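Local coordinates for protein putative hexulose 6 phosphate synthase (Salmonella typhimurium, PDB 3F4W) that belongs to the orotidine 5'-phosphate decarboxylase/HUMPS family, is built as a TIM barrel and assembles from two copies of the chain, at residues L5-L10 with T33-R38. Sequence-based numbering, arbitrary orientation.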
loop_
_atom_site.group_PDB
_atom_site.type_symbol
_atom_site.label_atom_id
_atom_site.label_comp_id
_atom_site.label_asym_id
_atom_site.label_seq_id
_atom_site.Cartn_x
_atom_site.Cartn_y
_atom_site.Cartn_z
ATOM N N LEU A 5 12.380 12.784 -6.732
ATOM C CA LEU A 5 11.755 13.645 -5.731
ATOM C C LEU A 5 10.412 13.099 -5.248
ATOM O O LEU A 5 9.444 13.045 -6.007
ATOM C CB LEU A 5 11.554 15.054 -6.290
ATOM C CG LEU A 5 10.801 16.034 -5.388
ATOM C CD1 LEU A 5 11.634 16.399 -4.168
ATOM C CD2 LEU A 5 10.423 17.280 -6.161
ATOM N N ALA A 6 10.351 12.712 -3.978
ATOM C CA ALA A 6 9.108 12.205 -3.401
ATOM C C ALA A 6 8.146 13.325 -2.996
ATOM O O ALA A 6 8.449 14.131 -2.118
ATOM C CB ALA A 6 9.403 11.298 -2.204
ATOM N N LEU A 7 6.988 13.369 -3.649
ATOM C CA LEU A 7 5.909 14.260 -3.244
ATOM C C LEU A 7 4.909 13.481 -2.390
ATOM O O LEU A 7 4.034 12.795 -2.915
ATOM C CB LEU A 7 5.208 14.856 -4.466
ATOM C CG LEU A 7 6.094 15.594 -5.472
ATOM C CD1 LEU A 7 5.263 16.084 -6.643
ATOM C CD2 LEU A 7 6.816 16.753 -4.807
ATOM N N ASP A 8 5.044 13.584 -1.074
ATOM C CA ASP A 8 4.258 12.747 -0.172
ATOM C C ASP A 8 2.991 13.415 0.366
ATOM O O ASP A 8 1.888 12.893 0.199
ATOM C CB ASP A 8 5.128 12.248 0.987
ATOM C CG ASP A 8 6.064 11.118 0.574
ATOM O OD1 ASP A 8 5.821 10.490 -0.480
ATOM O OD2 ASP A 8 7.045 10.854 1.307
ATOM N N GLU A 9 3.147 14.568 1.008
ATOM C CA GLU A 9 2.053 15.157 1.773
ATOM C C GLU A 9 1.393 16.368 1.115
ATOM O O GLU A 9 0.584 17.055 1.740
ATOM C CB GLU A 9 2.540 15.507 3.180
ATOM C CG GLU A 9 3.187 14.325 3.896
ATOM C CD GLU A 9 3.574 14.638 5.328
ATOM O OE1 GLU A 9 3.270 15.755 5.798
ATOM O OE2 GLU A 9 4.183 13.766 5.985
ATOM N N LEU A 10 1.724 16.618 -0.148
ATOM C CA LEU A 10 1.153 17.754 -0.864
ATOM C C LEU A 10 -0.159 17.373 -1.533
ATOM O O LEU A 10 -0.380 16.212 -1.873
ATOM C CB LEU A 10 2.129 18.270 -1.926
ATOM C CG LEU A 10 3.451 18.885 -1.468
ATOM C CD1 LEU A 10 4.227 19.409 -2.669
ATOM C CD2 LEU A 10 3.197 19.998 -0.463
ATOM N N THR A 33 2.803 7.872 -1.717
ATOM C CA THR A 33 1.645 7.032 -1.417
ATOM C C THR A 33 0.432 7.801 -0.882
ATOM O O THR A 33 -0.679 7.604 -1.361
ATOM C CB THR A 33 2.003 5.894 -0.446
ATOM O OG1 THR A 33 3.180 5.231 -0.917
ATOM C CG2 THR A 33 0.859 4.895 -0.358
ATOM N N PRO A 34 0.638 8.667 0.123
ATOM C CA PRO A 34 -0.488 9.448 0.649
ATOM C C PRO A 34 -1.054 10.384 -0.416
ATOM O O PRO A 34 -2.248 10.690 -0.416
ATOM C CB PRO A 34 0.149 10.261 1.778
ATOM C CG PRO A 34 1.362 9.494 2.167
ATOM C CD PRO A 34 1.869 8.877 0.903
ATOM N N PHE A 35 -0.188 10.824 -1.319
ATOM C CA PHE A 35 -0.579 11.705 -2.415
ATOM C C PHE A 35 -1.489 10.931 -3.368
ATOM O O PHE A 35 -2.580 11.393 -3.715
ATOM C CB PHE A 35 0.685 12.229 -3.116
ATOM C CG PHE A 35 0.434 13.274 -4.168
ATOM C CD1 PHE A 35 -0.819 13.833 -4.344
ATOM C CD2 PHE A 35 1.479 13.723 -4.966
ATOM C CE1 PHE A 35 -1.034 14.804 -5.314
ATOM C CE2 PHE A 35 1.273 14.689 -5.935
ATOM C CZ PHE A 35 0.015 15.232 -6.109
ATOM N N LEU A 36 -1.044 9.742 -3.772
ATOM C CA LEU A 36 -1.866 8.839 -4.573
ATOM C C LEU A 36 -3.209 8.554 -3.912
ATOM O O LEU A 36 -4.253 8.603 -4.557
ATOM C CB LEU A 36 -1.150 7.507 -4.786
ATOM C CG LEU A 36 -0.457 7.232 -6.111
ATOM C CD1 LEU A 36 0.085 5.811 -6.100
ATOM C CD2 LEU A 36 -1.422 7.435 -7.267
ATOM N N ILE A 37 -3.176 8.221 -2.626
ATOM C CA ILE A 37 -4.394 7.892 -1.897
ATOM C C ILE A 37 -5.322 9.101 -1.815
ATOM O O ILE A 37 -6.548 8.971 -1.888
ATOM C CB ILE A 37 -4.071 7.398 -0.477
ATOM C CG1 ILE A 37 -3.267 6.096 -0.543
ATOM C CG2 ILE A 37 -5.342 7.217 0.330
ATOM C CD1 ILE A 37 -3.960 4.981 -1.294
ATOM N N ARG A 38 -4.726 10.277 -1.674
ATOM C CA ARG A 38 -5.476 11.522 -1.593
ATOM C C ARG A 38 -6.211 11.813 -2.894
ATOM O O ARG A 38 -7.429 12.001 -2.910
ATOM C CB ARG A 38 -4.517 12.670 -1.284
ATOM C CG ARG A 38 -5.172 13.995 -0.984
ATOM C CD ARG A 38 -4.120 14.966 -0.474
ATOM N NE ARG A 38 -4.612 15.730 0.665
ATOM C CZ ARG A 38 -3.854 16.113 1.685
ATOM N NH1 ARG A 38 -2.567 15.792 1.714
ATOM N NH2 ARG A 38 -4.387 16.808 2.681
HETATM O O HOH W 1 -0.675 14.170 -0.228
HETATM O O HOH W 2 5.440 7.719 -0.436
#
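This contact lies at the C-terminal rim of the TIM barrel, where the first strand, 2-7, runs out into its loop beside helix 33-39, which follows the neighbouring parallel strand 28-31. Two waters bridge the segments, and Phe35 and Pro34 pack on backbone carbonyls of 5-10. Water 1 is held by three bonds: it donates to Asp8 O (2.9 Å) and to Leu10 O (2.6 Å), and accepts from Arg38 NH1 at 3.2 Å, in the plane of the guanidinium. The Arg38 chain starts extended, then bends at chi3. Water 2, at the first turn of the helix, accepts from the backbone N of Thr33 (2.9 Å) and is hydrogen-bonded to Asp8 OD1. The Asp8 carboxylate faces the start of the helix through a water, where the helix dipole could favour its charged form. Thr33 OG1 turns to other partners, Asp59 O and Lys61 NZ.

Phe35 has CG anti to the backbone N (chi1 -173°), which carries the ring against the end of the strand and the loop after it. Leu10 O sits over one ring face, 3.4 Å above the plane and offset toward the rim, nearest to Phe35 CD1. Leu7 O lies at the ring edge, 3.4 Å from Phe35 CD2, and Leu7 CB packs on that ring atom. Ala15 of helix 12-22 and Ala43 and Ile47 of helix 42-50 also touch this side chain. Pro34 CB rests against Asp8 O at 3.5 Å. Phe68 of the second subunit packs on Glu9 and Arg38, so the contact borders the dimer interface. A malonate ion, probably from the crystallisation liquor, lies near the Asp8 side chain and may mark a pocket, at the end of the barrel where TIM-barrel enzymes carry their active sites.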